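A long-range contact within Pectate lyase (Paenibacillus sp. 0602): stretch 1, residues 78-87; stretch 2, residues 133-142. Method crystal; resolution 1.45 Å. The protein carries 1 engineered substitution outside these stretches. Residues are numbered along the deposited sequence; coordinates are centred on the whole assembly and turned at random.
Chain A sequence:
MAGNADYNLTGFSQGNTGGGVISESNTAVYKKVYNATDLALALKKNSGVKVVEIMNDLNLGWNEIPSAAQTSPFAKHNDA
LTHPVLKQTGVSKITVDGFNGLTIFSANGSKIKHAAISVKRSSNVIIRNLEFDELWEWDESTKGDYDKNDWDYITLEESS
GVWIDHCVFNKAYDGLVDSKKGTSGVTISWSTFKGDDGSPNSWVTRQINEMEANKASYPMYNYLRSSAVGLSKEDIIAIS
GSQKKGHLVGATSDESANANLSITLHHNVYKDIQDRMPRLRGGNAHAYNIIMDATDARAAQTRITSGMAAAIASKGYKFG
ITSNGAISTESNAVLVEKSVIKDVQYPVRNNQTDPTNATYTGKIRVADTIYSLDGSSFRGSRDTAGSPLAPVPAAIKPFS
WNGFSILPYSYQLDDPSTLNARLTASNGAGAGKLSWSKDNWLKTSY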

ATOM      1  N   ASN A  78      16.206 -13.264  22.189  1.00  9.05           N
ATOM      2  CA  ASN A  78      16.554 -14.512  22.822  1.00 10.26           C
ATOM      3  C   ASN A  78      18.059 -14.602  23.028  1.00 10.39           C
ATOM      4  O   ASN A  78      18.855 -14.170  22.167  1.00  9.56           O
ATOM      5  CB  ASN A  78      16.059 -15.674  21.967  1.00 10.20           C
ATOM      6  CG  ASN A  78      14.553 -15.710  21.872  1.00 14.11           C
ATOM      7  OD1 ASN A  78      13.862 -15.602  22.893  1.00 17.98           O
ATOM      8  ND2 ASN A  78      14.023 -15.861  20.658  1.00 13.24           N
ATOM      9  N   ASP A  79      18.440 -15.157  24.170  1.00 12.15           N
ATOM     10  CA  ASP A  79      19.824 -15.161  24.616  1.00 12.08           C
ATOM     11  C   ASP A  79      20.765 -15.895  23.682  1.00 11.58           C
ATOM     12  O   ASP A  79      20.402 -16.930  23.118  1.00 13.16           O
ATOM     13  CB  ASP A  79      19.908 -15.855  25.978  1.00 17.13           C
ATOM     14  CG  ASP A  79      19.386 -14.994  27.110  1.00 25.96           C
ATOM     15  OD1 ASP A  79      19.162 -13.780  26.905  1.00 23.61           O
ATOM     16  OD2 ASP A  79      19.202 -15.552  28.210  1.00 31.83           O
ATOM     17  N   ALA A  80      21.975 -15.367  23.554  1.00  9.77           N
ATOM     18  CA  ALA A  80      23.047 -16.120  22.936  1.00 10.68           C
ATOM     19  C   ALA A  80      23.416 -17.239  23.903  1.00 11.05           C
ATOM     20  O   ALA A  80      23.625 -17.006  25.108  1.00 12.25           O
ATOM     21  CB  ALA A  80      24.236 -15.201  22.657  1.00 13.01           C
ATOM     22  N   LEU A  81      23.468 -18.457  23.372  1.00  8.57           N
ATOM     23  CA  LEU A  81      23.793 -19.651  24.159  1.00  9.65           C
ATOM     24  C   LEU A  81      25.177 -20.205  23.904  1.00 12.16           C
ATOM     25  O   LEU A  81      25.672 -20.986  24.723  1.00 14.04           O
ATOM     26  CB  LEU A  81      22.786 -20.761  23.846  1.00 10.36           C
ATOM     27  CG  LEU A  81      21.320 -20.337  23.955  1.00 11.98           C
ATOM     28  CD1 LEU A  81      20.330 -21.423  23.502  1.00 13.77           C
ATOM     29  CD2 LEU A  81      21.044 -19.888  25.392  1.00 15.53           C
ATOM     30  N   THR A  82      25.796 -19.850  22.776  1.00  7.82           N
ATOM     31  CA  THR A  82      27.040 -20.537  22.361  1.00  7.87           C
ATOM     32  C   THR A  82      28.169 -19.670  21.818  1.00  8.09           C
ATOM     33  O   THR A  82      29.332 -19.993  22.019  1.00 10.24           O
ATOM     34  CB  THR A  82      26.764 -21.618  21.279  1.00  8.73           C
ATOM     35  OG1 THR A  82      26.072 -20.971  20.189  1.00  8.69           O
ATOM     36  CG2 THR A  82      25.927 -22.792  21.838  1.00  9.56           C
ATOM     37  N   HIS A  83      27.872 -18.573  21.124  1.00  8.03           N
ATOM     38  CA  HIS A  83      28.973 -17.810  20.540  1.00  7.12           C
ATOM     39  C   HIS A  83      29.678 -16.991  21.620  1.00  8.26           C
ATOM     40  O   HIS A  83      29.015 -16.219  22.320  1.00  9.81           O
ATOM     41  CB  HIS A  83      28.532 -16.891  19.394  1.00  7.86           C
ATOM     42  CG  HIS A  83      29.655 -16.494  18.493  1.00  8.86           C
ATOM     43  ND1 HIS A  83      30.705 -15.690  18.912  1.00  9.21           N
ATOM     44  CD2 HIS A  83      29.921 -16.833  17.212  1.00 10.27           C
ATOM     45  CE1 HIS A  83      31.558 -15.547  17.910  1.00  7.64           C
ATOM     46  NE2 HIS A  83      31.110 -16.240  16.871  1.00  8.85           N
ATOM     47  N   PRO A  84      30.999 -17.167  21.757  1.00  8.81           N
ATOM     48  CA  PRO A  84      31.686 -16.454  22.850  1.00  9.80           C
ATOM     49  C   PRO A  84      31.534 -14.922  22.795  1.00 11.72           C
ATOM     50  O   PRO A  84      31.458 -14.282  23.842  1.00 13.14           O
ATOM     51  CB  PRO A  84      33.151 -16.874  22.671  1.00 14.67           C
ATOM     52  CG  PRO A  84      33.283 -17.320  21.250  1.00 12.55           C
ATOM     53  CD  PRO A  84      31.929 -17.957  20.928  1.00 10.54           C
ATOM     54  N   VAL A  85      31.458 -14.348  21.600  1.00  8.85           N
ATOM     55  CA  VAL A  85      31.322 -12.900  21.484  1.00  9.84           C
ATOM     56  C   VAL A  85      29.916 -12.489  21.880  1.00 10.32           C
ATOM     57  O   VAL A  85      29.735 -11.553  22.645  1.00 10.21           O
ATOM     58  CB  VAL A  85      31.657 -12.419  20.071  1.00  9.40           C
ATOM     59  CG1 VAL A  85      31.320 -10.945  19.900  1.00 11.85           C
ATOM     60  CG2 VAL A  85      33.141 -12.663  19.754  1.00 10.69           C
ATOM     61  N   LEU A  86      28.917 -13.187  21.346  1.00 10.01           N
ATOM     62  CA  LEU A  86      27.530 -12.811  21.577  1.00  8.51           C
ATOM     63  C   LEU A  86      27.113 -13.027  23.022  1.00 10.72           C
ATOM     64  O   LEU A  86      26.221 -12.336  23.519  1.00 10.12           O
ATOM     65  CB  LEU A  86      26.606 -13.542  20.588  1.00  8.47           C
ATOM     66  CG  LEU A  86      26.881 -13.265  19.112  1.00  8.56           C
ATOM     67  CD1 LEU A  86      25.841 -14.004  18.259  1.00  8.09           C
ATOM     68  CD2 LEU A  86      26.772 -11.770  18.848  1.00  8.95           C
ATOM     69  N   LYS A  87      27.739 -13.992  23.704  1.00 10.68           N
ATOM     70  CA  LYS A  87      27.452 -14.178  25.125  1.00 13.63           C
ATOM     71  C   LYS A  87      27.829 -12.937  25.936  1.00 13.39           C
ATOM     72  O   LYS A  87      27.188 -12.641  26.957  1.00 18.76           O
ATOM     73  CB  LYS A  87      28.156 -15.427  25.671  1.00 14.65           C
ATOM     74  CG  LYS A  87      27.493 -16.681  25.186  1.00 13.66           C
ATOM     75  CD  LYS A  87      28.232 -17.981  25.509  1.00 22.64           C
ATOM     76  CE  LYS A  87      28.043 -18.367  26.953  1.00 26.16           C
ATOM     77  NZ  LYS A  87      28.578 -19.741  27.245  1.00 30.09           N
ATOM     78  N   ASP A 133      25.817  -8.094  10.108  1.00  7.04           N
ATOM     79  CA  ASP A 133      26.792  -9.122  10.479  1.00  6.23           C
ATOM     80  C   ASP A 133      26.663  -9.506  11.944  1.00  6.01           C
ATOM     81  O   ASP A 133      26.047  -8.773  12.748  1.00  6.36           O
ATOM     82  CB  ASP A 133      28.237  -8.644  10.185  1.00  8.19           C
ATOM     83  CG  ASP A 133      29.231  -9.783  10.003  1.00  9.57           C
ATOM     84  OD1 ASP A 133      28.857 -10.973  10.040  1.00  9.39           O
ATOM     85  OD2 ASP A 133      30.435  -9.451   9.833  1.00 12.36           O
ATOM     86  N   GLU A 134      27.257 -10.657  12.277  1.00  6.88           N
ATOM     87  CA  GLU A 134      27.398 -11.148  13.652  1.00  6.72           C
ATOM     88  C   GLU A 134      26.062 -11.368  14.351  1.00  7.44           C
ATOM     89  O   GLU A 134      25.757 -10.787  15.399  1.00  7.77           O
ATOM     90  CB  GLU A 134      28.379 -10.257  14.448  1.00  6.77           C
ATOM     91  CG  GLU A 134      29.744 -10.198  13.766  1.00  8.24           C
ATOM     92  CD  GLU A 134      30.836  -9.485  14.570  1.00  8.80           C
ATOM     93  OE1 GLU A 134      30.614  -9.086  15.735  1.00 10.44           O
ATOM     94  OE2 GLU A 134      31.918  -9.312  13.970  1.00 13.54           O
ATOM     95  N   LEU A 135      25.259 -12.201  13.701  1.00  6.60           N
ATOM     96  CA  LEU A 135      23.943 -12.594  14.197  1.00  7.14           C
ATOM     97  C   LEU A 135      23.745 -14.102  13.996  1.00  5.35           C
ATOM     98  O   LEU A 135      22.604 -14.570  13.842  1.00  6.29           O
ATOM     99  CB  LEU A 135      22.820 -11.791  13.511  1.00  7.40           C
ATOM    100  CG  LEU A 135      21.468 -11.785  14.247  1.00  7.40           C
ATOM    101  CD1 LEU A 135      21.556 -11.066  15.597  1.00 11.99           C
ATOM    102  CD2 LEU A 135      20.407 -11.123  13.403  1.00  9.61           C
ATOM    103  N   TRP A 136      24.847 -14.862  14.032  1.00  6.69           N
ATOM    104  CA  TRP A 136      24.794 -16.324  13.956  1.00  7.85           C
ATOM    105  C   TRP A 136      25.553 -16.912  15.132  1.00  7.09           C
ATOM    106  O   TRP A 136      26.568 -16.355  15.550  1.00  6.30           O
ATOM    107  CB  TRP A 136      25.396 -16.839  12.638  1.00  5.86           C
ATOM    108  CG  TRP A 136      25.482 -18.369  12.548  1.00  6.87           C
ATOM    109  CD1 TRP A 136      24.531 -19.226  12.047  1.00  6.26           C
ATOM    110  CD2 TRP A 136      26.570 -19.188  12.997  1.00  6.14           C
ATOM    111  NE1 TRP A 136      24.978 -20.532  12.148  1.00  6.73           N
ATOM    112  CE2 TRP A 136      26.219 -20.536  12.728  1.00  6.10           C
ATOM    113  CE3 TRP A 136      27.813 -18.905  13.602  1.00  6.40           C
ATOM    114  CZ2 TRP A 136      27.069 -21.596  13.050  1.00  5.32           C
ATOM    115  CZ3 TRP A 136      28.660 -19.954  13.908  1.00  6.58           C
ATOM    116  CH2 TRP A 136      28.283 -21.277  13.652  1.00  6.09           C
ATOM    117  N   GLU A 137      25.075 -18.040  15.659  1.00  6.35           N
ATOM    118  CA  GLU A 137      25.850 -18.880  16.581  1.00  7.97           C
ATOM    119  C   GLU A 137      25.466 -20.320  16.332  1.00  7.14           C
ATOM    120  O   GLU A 137      24.469 -20.597  15.693  1.00  6.78           O
ATOM    121  CB  GLU A 137      25.635 -18.475  18.045  1.00  7.04           C
ATOM    122  CG  GLU A 137      24.233 -18.805  18.571  1.00  7.10           C
ATOM    123  CD  GLU A 137      24.116 -18.574  20.063  1.00  6.66           C
ATOM    124  OE1 GLU A 137      25.049 -17.964  20.656  1.00  8.83           O
ATOM    125  OE2 GLU A 137      23.093 -19.001  20.638  1.00  8.04           O
ATOM    126  N   TRP A 138      26.319 -21.224  16.801  1.00  7.15           N
ATOM    127  CA  TRP A 138      26.111 -22.660  16.678  1.00  6.10           C
ATOM    128  C   TRP A 138      24.881 -23.116  17.471  1.00  8.26           C
ATOM    129  O   TRP A 138      24.614 -22.637  18.573  1.00  8.12           O
ATOM    130  CB  TRP A 138      27.401 -23.324  17.185  1.00  6.14           C
ATOM    131  CG  TRP A 138      27.381 -24.837  17.272  1.00  5.95           C
ATOM    132  CD1 TRP A 138      27.075 -25.587  18.374  1.00  7.10           C
ATOM    133  CD2 TRP A 138      27.721 -25.770  16.227  1.00  6.07           C
ATOM    134  NE1 TRP A 138      27.209 -26.929  18.082  1.00  6.52           N
ATOM    135  CE2 TRP A 138      27.606 -27.069  16.775  1.00  7.20           C
ATOM    136  CE3 TRP A 138      28.128 -25.629  14.897  1.00  8.01           C
ATOM    137  CZ2 TRP A 138      27.853 -28.228  16.031  1.00  8.58           C
ATOM    138  CZ3 TRP A 138      28.408 -26.793  14.141  1.00  7.62           C
ATOM    139  CH2 TRP A 138      28.254 -28.077  14.717  1.00  8.64           C
ATOM    140  N   ASP A 139      24.147 -24.060  16.901  1.00  6.43           N
ATOM    141  CA  ASP A 139      22.950 -24.566  17.565  1.00  7.91           C
ATOM    142  C   ASP A 139      23.134 -25.932  18.232  1.00  7.72           C
ATOM    143  O   ASP A 139      23.085 -26.969  17.551  1.00  9.56           O
ATOM    144  CB  ASP A 139      21.812 -24.676  16.565  1.00  9.34           C
ATOM    145  CG  ASP A 139      20.606 -25.335  17.145  1.00  7.69           C
ATOM    146  OD1 ASP A 139      20.376 -25.235  18.387  1.00  8.70           O
ATOM    147  OD2 ASP A 139      19.871 -26.001  16.361  1.00  8.32           O
ATOM    148  N   GLU A 140      23.290 -25.932  19.557  1.00  8.28           N
ATOM    149  CA  GLU A 140      23.150 -27.163  20.325  1.00  6.93           C
ATOM    150  C   GLU A 140      21.707 -27.442  20.739  1.00 10.04           C
ATOM    151  O   GLU A 140      21.260 -28.611  20.690  1.00 11.13           O
ATOM    152  CB  GLU A 140      24.008 -27.113  21.574  1.00  9.33           C
ATOM    153  CG  GLU A 140      25.505 -27.190  21.293  1.00  9.08           C
ATOM    154  CD  GLU A 140      25.995 -28.593  20.957  1.00  7.45           C
ATOM    155  OE1 GLU A 140      25.360 -29.598  21.400  1.00 11.44           O
ATOM    156  OE2 GLU A 140      27.041 -28.706  20.252  1.00  9.32           O
ATOM    157  N   SER A 141      20.977 -26.403  21.151  1.00  9.61           N
ATOM    158  CA  SER A 141      19.655 -26.577  21.756  1.00 11.08           C
ATOM    159  C   SER A 141      18.673 -27.349  20.900  1.00 10.59           C
ATOM    160  O   SER A 141      17.937 -28.224  21.403  1.00 12.96           O
ATOM    161  CB  SER A 141      19.077 -25.201  22.110  1.00 13.33           C
ATOM    162  OG  SER A 141      17.830 -25.348  22.767  1.00 20.19           O
ATOM    163  N   THR A 142      18.658 -27.056  19.603  1.00  8.70           N
ATOM    164  CA  THR A 142      17.769 -27.766  18.692  1.00 10.47           C
ATOM    165  C   THR A 142      18.493 -28.641  17.672  1.00  9.39           C
ATOM    166  O   THR A 142      17.966 -28.923  16.590  1.00  9.92           O
ATOM    167  CB  THR A 142      16.721 -26.830  18.035  1.00 11.89           C
ATOM    168  OG1 THR A 142      17.363 -25.750  17.337  1.00  9.35           O
ATOM    169  CG2 THR A 142      15.836 -26.204  19.096  1.00 13.33           C
TER

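The contact is built around one carboxylate. Neither stretch offers a strand for its neighbour to pair with; instead the loop ahead of a helix in the first stretch wraps the side chain of Glu137, and the backbones come nearest at His83 and Glu137, whose CA atoms lie 5.2 Å apart. Glu137 points toward the loop with chi1 p and chi2 t, so the chain extends from CB and delivers its carboxylate to three successive amides. Leu81 N donates to Glu137 OE2 (2.8 Å), while Thr82 N and His83 N both donate to Glu137 OE1 (2.9 Å each). A glutamate suits this place: its two oxygens can accept several bonds at once, and its negative charge is offset by converging N-H dipoles in a buried setting.

Thr82 adds a side-chain bond. With chi1 p, its OG1 lies 2.7 Å from Trp138 O and donates to it, tying the loop to the backbone one residue beyond Glu137. Its methyl CG2 also lies against Trp138 O (3.5 Å) and comes within 4.5 Å of Glu140 CG. Threonine thus supplies a donor and a small apolar surface together.

With chi1 t and chi2 at -66°, His83 places ND1 where it accepts from Val85 N (3.1 Å) as an N-cap. An ND1 that accepts carries no proton, and NE2 is bonded elsewhere in the structure. His83 CB meets Glu137 CB at 3.6 Å, so aliphatic carbons pack beside the polar cluster.

Leu86, three residues on, within the helix, has the common m,t rotamer. Its methyls spread over the second stretch's backbone, CD2 3.7 Å from Glu134 O and CD1 3.7 Å from Trp136 O, an apolar side chain that fills the space by van der Waals contact and asks for no hydrogen-bond partner itself. Farther along the second stretch, Trp138 NE1 donates to Glu140 OE2 (2.8 Å), linking the indole to a nearby carboxylate.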